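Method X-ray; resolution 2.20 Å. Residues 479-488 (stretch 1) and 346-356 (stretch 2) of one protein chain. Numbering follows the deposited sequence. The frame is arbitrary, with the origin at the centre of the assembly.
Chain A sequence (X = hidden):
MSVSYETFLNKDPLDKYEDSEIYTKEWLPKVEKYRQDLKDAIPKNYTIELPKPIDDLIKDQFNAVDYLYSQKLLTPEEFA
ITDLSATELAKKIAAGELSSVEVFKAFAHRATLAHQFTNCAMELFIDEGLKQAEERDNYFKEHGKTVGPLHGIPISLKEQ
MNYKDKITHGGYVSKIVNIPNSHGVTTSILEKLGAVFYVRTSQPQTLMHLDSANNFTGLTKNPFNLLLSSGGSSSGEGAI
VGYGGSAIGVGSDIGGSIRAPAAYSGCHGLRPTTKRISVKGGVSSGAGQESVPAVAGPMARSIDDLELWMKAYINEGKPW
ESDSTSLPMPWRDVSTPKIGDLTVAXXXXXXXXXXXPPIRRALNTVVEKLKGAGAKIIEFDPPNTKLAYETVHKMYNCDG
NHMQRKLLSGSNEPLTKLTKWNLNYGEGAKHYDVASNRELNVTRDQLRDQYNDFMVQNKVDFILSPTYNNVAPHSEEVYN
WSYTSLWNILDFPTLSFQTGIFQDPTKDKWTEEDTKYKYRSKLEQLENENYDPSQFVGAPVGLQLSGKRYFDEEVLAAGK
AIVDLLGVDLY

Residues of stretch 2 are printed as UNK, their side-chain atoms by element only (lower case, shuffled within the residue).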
ATOM      1  N   TYR A 479     -24.283 -15.425  -8.568  1.00 24.76           N
ATOM      2  CA  TYR A 479     -24.570 -14.724  -7.327  1.00 20.59           C
ATOM      3  C   TYR A 479     -23.458 -14.804  -6.292  1.00 24.31           C
ATOM      4  O   TYR A 479     -23.286 -13.858  -5.517  1.00 22.50           O
ATOM      5  CB  TYR A 479     -25.847 -15.291  -6.696  1.00 22.87           C
ATOM      6  CG  TYR A 479     -27.013 -15.401  -7.663  1.00 24.23           C
ATOM      7  CD1 TYR A 479     -27.817 -14.297  -7.941  1.00 26.56           C
ATOM      8  CD2 TYR A 479     -27.304 -16.597  -8.292  1.00 26.58           C
ATOM      9  CE1 TYR A 479     -28.876 -14.383  -8.825  1.00 27.92           C
ATOM     10  CE2 TYR A 479     -28.360 -16.705  -9.180  1.00 27.86           C
ATOM     11  CZ  TYR A 479     -29.142 -15.597  -9.438  1.00 29.67           C
ATOM     12  OH  TYR A 479     -30.183 -15.707 -10.314  1.00 29.01           O
ATOM     13  N   ASN A 480     -22.713 -15.904  -6.242  1.00 25.14           N
ATOM     14  CA  ASN A 480     -21.700 -16.125  -5.219  1.00 22.09           C
ATOM     15  C   ASN A 480     -20.305 -15.871  -5.779  1.00 21.30           C
ATOM     16  O   ASN A 480     -19.853 -16.588  -6.685  1.00 22.41           O
ATOM     17  CB  ASN A 480     -21.784 -17.548  -4.679  1.00 21.87           C
ATOM     18  CG  ASN A 480     -20.586 -17.906  -3.854  1.00 20.29           C
ATOM     19  OD1 ASN A 480     -20.206 -17.165  -2.953  1.00 23.29           O
ATOM     20  ND2 ASN A 480     -19.953 -19.018  -4.179  1.00 22.48           N
ATOM     21  N   TRP A 481     -19.603 -14.901  -5.200  1.00 17.50           N
ATOM     22  CA  TRP A 481     -18.226 -14.589  -5.574  1.00 21.68           C
ATOM     23  C   TRP A 481     -17.168 -15.184  -4.620  1.00 25.38           C
ATOM     24  O   TRP A 481     -15.978 -14.849  -4.741  1.00 24.48           O
ATOM     25  CB  TRP A 481     -18.030 -13.074  -5.611  1.00 20.18           C
ATOM     26  CG  TRP A 481     -18.912 -12.291  -6.530  1.00 23.83           C
ATOM     27  CD1 TRP A 481     -19.940 -12.756  -7.310  1.00 20.49           C
ATOM     28  CD2 TRP A 481     -18.851 -10.874  -6.746  1.00 26.66           C
ATOM     29  NE1 TRP A 481     -20.515 -11.713  -8.003  1.00 22.91           N
ATOM     30  CE2 TRP A 481     -19.868 -10.548  -7.673  1.00 27.10           C
ATOM     31  CE3 TRP A 481     -18.030  -9.851  -6.247  1.00 24.71           C
ATOM     32  CZ2 TRP A 481     -20.073  -9.243  -8.131  1.00 24.31           C
ATOM     33  CZ3 TRP A 481     -18.243  -8.549  -6.694  1.00 25.78           C
ATOM     34  CH2 TRP A 481     -19.258  -8.263  -7.634  1.00 25.25           C
ATOM     35  N   SER A 482     -17.567 -16.030  -3.666  1.00 18.54           N
ATOM     36  CA  SER A 482     -16.667 -16.361  -2.561  1.00 25.07           C
ATOM     37  C   SER A 482     -15.332 -16.935  -3.041  1.00 22.47           C
ATOM     38  O   SER A 482     -14.291 -16.682  -2.413  1.00 22.86           O
ATOM     39  CB  SER A 482     -17.352 -17.341  -1.597  1.00 26.00           C
ATOM     40  OG  SER A 482     -17.664 -18.558  -2.259  1.00 22.77           O
ATOM     41  N   TYR A 483     -15.329 -17.675  -4.160  1.00 18.81           N
ATOM     42  CA  TYR A 483     -14.111 -18.352  -4.593  1.00 21.35           C
ATOM     43  C   TYR A 483     -13.074 -17.380  -5.153  1.00 23.11           C
ATOM     44  O   TYR A 483     -11.868 -17.650  -5.057  1.00 22.60           O
ATOM     45  CB  TYR A 483     -14.459 -19.458  -5.603  1.00 23.44           C
ATOM     46  CG  TYR A 483     -14.922 -20.715  -4.892  1.00 22.66           C
ATOM     47  CD1 TYR A 483     -14.002 -21.598  -4.328  1.00 23.50           C
ATOM     48  CD2 TYR A 483     -16.277 -20.976  -4.707  1.00 24.26           C
ATOM     49  CE1 TYR A 483     -14.429 -22.730  -3.644  1.00 23.49           C
ATOM     50  CE2 TYR A 483     -16.711 -22.094  -4.026  1.00 21.29           C
ATOM     51  CZ  TYR A 483     -15.790 -22.970  -3.501  1.00 25.01           C
ATOM     52  OH  TYR A 483     -16.234 -24.081  -2.824  1.00 28.51           O
ATOM     53  N   THR A 484     -13.501 -16.243  -5.712  1.00 20.74           N
ATOM     54  CA  THR A 484     -12.551 -15.222  -6.158  1.00 19.43           C
ATOM     55  C   THR A 484     -12.379 -14.098  -5.148  1.00 23.87           C
ATOM     56  O   THR A 484     -11.260 -13.596  -4.967  1.00 20.38           O
ATOM     57  CB  THR A 484     -12.974 -14.595  -7.489  1.00 24.39           C
ATOM     58  OG1 THR A 484     -14.377 -14.290  -7.453  1.00 22.58           O
ATOM     59  CG2 THR A 484     -12.644 -15.510  -8.684  1.00 20.74           C
ATOM     60  N   SER A 485     -13.461 -13.692  -4.475  1.00 20.15           N
ATOM     61  CA  SER A 485     -13.366 -12.520  -3.619  1.00 23.91           C
ATOM     62  C   SER A 485     -12.453 -12.759  -2.423  1.00 23.80           C
ATOM     63  O   SER A 485     -11.932 -11.790  -1.863  1.00 23.78           O
ATOM     64  CB  SER A 485     -14.758 -12.079  -3.155  1.00 24.46           C
ATOM     65  OG  SER A 485     -15.337 -13.024  -2.276  1.00 25.31           O
ATOM     66  N   LEU A 486     -12.234 -14.020  -2.037  1.00 24.89           N
ATOM     67  CA  LEU A 486     -11.299 -14.317  -0.951  1.00 23.76           C
ATOM     68  C   LEU A 486      -9.910 -13.757  -1.244  1.00 22.64           C
ATOM     69  O   LEU A 486      -9.271 -13.160  -0.370  1.00 23.54           O
ATOM     70  CB  LEU A 486     -11.218 -15.828  -0.727  1.00 25.03           C
ATOM     71  CG  LEU A 486     -10.158 -16.306   0.265  1.00 30.40           C
ATOM     72  CD1 LEU A 486     -10.463 -15.783   1.678  1.00 23.39           C
ATOM     73  CD2 LEU A 486      -9.969 -17.851   0.236  1.00 27.64           C
ATOM     74  N   TRP A 487      -9.419 -13.952  -2.465  1.00 21.25           N
ATOM     75  CA  TRP A 487      -8.087 -13.462  -2.795  1.00 27.13           C
ATOM     76  C   TRP A 487      -8.046 -11.951  -3.031  1.00 27.72           C
ATOM     77  O   TRP A 487      -6.947 -11.378  -3.084  1.00 23.36           O
ATOM     78  CB  TRP A 487      -7.542 -14.242  -4.007  1.00 20.40           C
ATOM     79  CG  TRP A 487      -7.746 -15.711  -3.760  1.00 24.69           C
ATOM     80  CD1 TRP A 487      -8.608 -16.535  -4.411  1.00 23.29           C
ATOM     81  CD2 TRP A 487      -7.119 -16.514  -2.733  1.00 24.13           C
ATOM     82  NE1 TRP A 487      -8.542 -17.802  -3.879  1.00 27.42           N
ATOM     83  CE2 TRP A 487      -7.642 -17.815  -2.845  1.00 23.66           C
ATOM     84  CE3 TRP A 487      -6.164 -16.257  -1.743  1.00 26.43           C
ATOM     85  CZ2 TRP A 487      -7.246 -18.861  -2.002  1.00 25.43           C
ATOM     86  CZ3 TRP A 487      -5.762 -17.307  -0.906  1.00 25.45           C
ATOM     87  CH2 TRP A 487      -6.311 -18.586  -1.037  1.00 23.05           C
ATOM     88  N   ASN A 488      -9.204 -11.285  -3.134  1.00 21.74           N
ATOM     89  CA  ASN A 488      -9.182  -9.825  -3.157  1.00 23.68           C
ATOM     90  C   ASN A 488      -8.988  -9.251  -1.761  1.00 23.16           C
ATOM     91  O   ASN A 488      -8.223  -8.296  -1.583  1.00 23.58           O
ATOM     92  CB  ASN A 488     -10.467  -9.272  -3.763  1.00 21.93           C
ATOM     93  CG  ASN A 488     -10.609  -9.631  -5.228  1.00 20.60           C
ATOM     94  OD1 ASN A 488     -11.384 -10.512  -5.580  1.00 25.06           O
ATOM     95  ND2 ASN A 488      -9.838  -8.972  -6.081  1.00 20.47           N
ATOM     96  N   UNK A 346      -4.589 -27.495  -1.255  1.00 30.58           N
ATOM     97  CA  UNK A 346      -5.749 -27.663  -2.121  1.00 27.55           C
ATOM     98  C   UNK A 346      -6.991 -27.239  -1.361  1.00 30.41           C
ATOM     99  O   UNK A 346      -7.222 -27.695  -0.235  1.00 31.89           O
ATOM    100  c   UNK A 346      -6.953 -29.209  -3.728  1.00 28.98           C
ATOM    101  c   UNK A 346      -4.545 -29.649  -3.109  1.00 35.25           C
ATOM    102  c   UNK A 346      -5.893 -29.116  -2.613  1.00 33.61           C
ATOM    103  c   UNK A 346      -4.014 -28.919  -4.334  1.00 32.27           C
ATOM    104  N   UNK A 347      -7.797 -26.381  -1.977  1.00 27.89           N
ATOM    105  CA  UNK A 347      -9.120 -26.051  -1.461  1.00 30.08           C
ATOM    106  C   UNK A 347     -10.121 -26.817  -2.313  1.00 31.93           C
ATOM    107  O   UNK A 347     -10.325 -26.489  -3.488  1.00 32.37           O
ATOM    108  c   UNK A 347      -8.632 -22.309  -0.432  1.00 27.17           C
ATOM    109  c   UNK A 347      -8.491 -23.834  -0.443  1.00 26.93           C
ATOM    110  c   UNK A 347      -9.380 -24.536  -1.479  1.00 27.46           C
ATOM    111  c   UNK A 347     -10.856 -24.220  -1.205  1.00 27.42           C
ATOM    112  N   UNK A 348     -10.726 -27.863  -1.741  1.00 29.15           N
ATOM    113  CA  UNK A 348     -11.785 -28.596  -2.434  1.00 31.92           C
ATOM    114  C   UNK A 348     -13.152 -27.958  -2.265  1.00 33.65           C
ATOM    115  O   UNK A 348     -14.052 -28.223  -3.075  1.00 31.10           O
ATOM    116  c   UNK A 348     -11.872 -30.042  -1.929  1.00 33.87           C
ATOM    117  c   UNK A 348     -10.552 -30.754  -1.821  1.00 35.71           C
ATOM    118  n   UNK A 348      -9.123 -32.398  -2.956  1.00 41.46           N
ATOM    119  n   UNK A 348      -7.707 -34.042  -3.693  1.00 36.65           N
ATOM    120  c   UNK A 348     -10.321 -31.573  -3.046  1.00 40.35           C
ATOM    121  c   UNK A 348      -8.848 -33.366  -3.816  1.00 42.42           C
ATOM    122  n   UNK A 348      -9.680 -33.665  -4.802  1.00 35.28           N
ATOM    123  N   UNK A 349     -13.322 -27.141  -1.224  1.00 31.81           N
ATOM    124  CA  UNK A 349     -14.598 -26.559  -0.830  1.00 33.28           C
ATOM    125  C   UNK A 349     -14.270 -25.419   0.124  1.00 32.54           C
ATOM    126  O   UNK A 349     -13.615 -25.643   1.148  1.00 33.62           O
ATOM    127  c   UNK A 349     -16.902 -27.115   0.181  1.00 37.41           C
ATOM    128  o   UNK A 349     -17.874 -27.707  -0.332  1.00 42.46           O
ATOM    129  o   UNK A 349     -17.058 -26.141   0.957  1.00 33.98           O
ATOM    130  c   UNK A 349     -15.497 -27.626  -0.178  1.00 31.20           C
ATOM    131  N   UNK A 350     -14.679 -24.193  -0.207  1.00 28.31           N
ATOM    132  CA  UNK A 350     -14.307 -23.062   0.632  1.00 30.62           C
ATOM    133  C   UNK A 350     -15.120 -22.983   1.919  1.00 35.17           C
ATOM    134  O   UNK A 350     -14.963 -22.013   2.663  1.00 31.00           O
ATOM    135  c   UNK A 350     -14.424 -21.753  -0.152  1.00 30.27           C
ATOM    136  c   UNK A 350     -15.867 -21.336  -0.419  1.00 30.53           C
ATOM    137  o   UNK A 350     -16.785 -22.189  -0.368  1.00 28.03           O
ATOM    138  o   UNK A 350     -16.072 -20.135  -0.691  1.00 29.20           O
ATOM    139  N   UNK A 351     -15.962 -23.978   2.207  1.00 29.90           N
ATOM    140  CA  UNK A 351     -16.761 -23.965   3.410  1.00 28.08           C
ATOM    141  C   UNK A 351     -18.039 -23.161   3.305  1.00 31.15           C
ATOM    142  O   UNK A 351     -18.817 -23.137   4.266  1.00 32.91           O
ATOM    143  N   UNK A 352     -18.280 -22.499   2.174  1.00 27.96           N
ATOM    144  CA  UNK A 352     -19.482 -21.704   1.955  1.00 28.19           C
ATOM    145  C   UNK A 352     -20.405 -22.302   0.905  1.00 27.25           C
ATOM    146  O   UNK A 352     -21.589 -22.512   1.178  1.00 27.89           O
ATOM    147  c   UNK A 352     -18.679 -19.650   3.937  1.00 28.58           C
ATOM    148  c   UNK A 352     -19.103 -20.270   1.548  1.00 24.74           C
ATOM    149  c   UNK A 352     -18.119 -19.620   2.516  1.00 30.31           C
ATOM    150  c   UNK A 352     -17.800 -18.208   2.095  1.00 29.93           C
ATOM    151  N   UNK A 353     -19.898 -22.568  -0.298  1.00 25.66           N
ATOM    152  CA  UNK A 353     -20.717 -23.037  -1.407  1.00 24.83           C
ATOM    153  C   UNK A 353     -20.017 -24.224  -2.062  1.00 26.80           C
ATOM    154  O   UNK A 353     -18.923 -24.080  -2.625  1.00 24.61           O
ATOM    155  c   UNK A 353     -21.872 -22.453  -3.576  1.00 17.69           C
ATOM    156  c   UNK A 353     -21.673 -20.708  -1.768  1.00 24.50           C
ATOM    157  c   UNK A 353     -20.996 -21.924  -2.437  1.00 26.62           C
ATOM    158  N   UNK A 354     -20.670 -25.383  -2.013  1.00 28.57           N
ATOM    159  CA  UNK A 354     -20.187 -26.588  -2.669  1.00 27.74           C
ATOM    160  C   UNK A 354     -20.059 -26.367  -4.174  1.00 28.80           C
ATOM    161  O   UNK A 354     -20.880 -25.682  -4.789  1.00 24.37           O
ATOM    162  c   UNK A 354     -21.158 -27.736  -2.360  1.00 30.16           C
ATOM    163  n   UNK A 354     -24.358 -31.654  -3.100  1.00 34.15           N
ATOM    164  n   UNK A 354     -25.584 -29.816  -3.717  1.00 27.56           N
ATOM    165  c   UNK A 354     -20.925 -29.036  -3.120  1.00 31.50           C
ATOM    166  c   UNK A 354     -24.421 -30.354  -3.352  1.00 37.12           C
ATOM    167  c   UNK A 354     -22.030 -30.050  -2.835  1.00 29.63           C
ATOM    168  n   UNK A 354     -23.347 -29.578  -3.252  1.00 33.10           N
ATOM    169  N   UNK A 355     -19.008 -26.943  -4.771  1.00 25.35           N
ATOM    170  CA  UNK A 355     -18.778 -26.792  -6.202  1.00 26.34           C
ATOM    171  C   UNK A 355     -19.547 -27.884  -6.934  1.00 30.54           C
ATOM    172  O   UNK A 355     -19.909 -28.914  -6.357  1.00 27.76           O
ATOM    173  c   UNK A 355     -16.634 -28.179  -6.290  1.00 27.08           C
ATOM    174  c   UNK A 355     -17.272 -26.815  -6.579  1.00 27.35           C
ATOM    175  c   UNK A 355     -16.516 -25.714  -5.852  1.00 25.51           C
ATOM    176  N   UNK A 356     -19.814 -27.635  -8.219  1.00 26.66           N
ATOM    177  CA  UNK A 356     -20.589 -28.529  -9.063  1.00 26.46           C
ATOM    178  C   UNK A 356     -19.697 -29.628  -9.639  1.00 27.56           C
ATOM    179  O   UNK A 356     -18.469 -29.532  -9.588  1.00 26.98           O
ATOM    180  o   UNK A 356     -20.343 -27.451 -11.213  1.00 30.93           O
ATOM    181  c   UNK A 356     -21.261 -27.720 -10.170  1.00 25.53           C
TER
HETATM  182  O   HOH W   1     -14.086 -18.230  -0.168  1.00 27.22           O

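Position 346 carries four side-chain carbons, forked at the first, with one arm two carbons long. That pattern is isoleucine, and the side chain of Ile346 is out of reach of stretch 1. Position 347 repeats the pattern; its CA-to-CB bond points toward stretch 1, and the tip of its longer arm comes within 4.0 Å of Trp487 CZ2, near the plane of the indole. It is Ile347, and CD1 is the atom at that ring edge.

Position 348 has three carbons, a nitrogen, then a carbon bearing two more nitrogens, a guanidinium: Arg348, directed away. Position 349 has two carbons, the second with two oxygens. A carboxylate one carbon from the backbone identifies Asp349; it points away, and its OD1 accepts from the N of residue 351 at 2.7 Å.

Position 350 shows the same short carboxylate, now turned toward stretch 1, with one oxygen 2.7 Å from Ser482 OG and its carboxylate carbon over one face of the Tyr483 ring. This is Asp350. Its backbone N donates to Tyr483 OH at 3.0 Å and 170°. Asp350 OD1 accepts from the N of residue 352 at 3.0 Å and from the N of residue 353 at 3.1 Å, holding the turn around the carboxylate.

Position 351 has no side-chain atoms: Gly351. At phi/psi of 83/-3°, a CB would be jammed against the preceding carbonyl O, so the backbone itself calls for glycine.

Position 352 has four carbons forked at the second, hence Leu352; CD1 lies 3.8 Å from Ser482 CB. Position 353 has one carbon carrying two others, the valine pattern. Val353 places CG2 3.4 Å from Asn480 ND2, and its backbone O receives a hydrogen bond from Tyr483 OH at 2.7 Å. Position 354 is another guanidinium chain, Arg354, directed away. Position 355 again has the three-carbon fork: Val355, whose CG1 packs 3.7 Å from Tyr483 CZ. Position 356 ends in one carbon and one oxygen, Ser356, at an N-cap position but without a side-chain capping bond.

The contact buries 399 Å² and centres on Tyr483, which contributes 112 Å². Its CA-to-CB bond runs sideways, but the end of the side chain reaches stretch 2, where OH accepts from Asp350 N and donates to Val353 O, tying two points of the irregular loop to one phenol. A water donates to Asp350 OD2 (2.8 Å) and Ser482 O (2.7 Å), adding a bridge beside the direct approach of Ser482 OG. Apolar packing by Ile347 and Val355 supplements this polar core.

Stretch 2 (346-356) IIRDDGLVRVS
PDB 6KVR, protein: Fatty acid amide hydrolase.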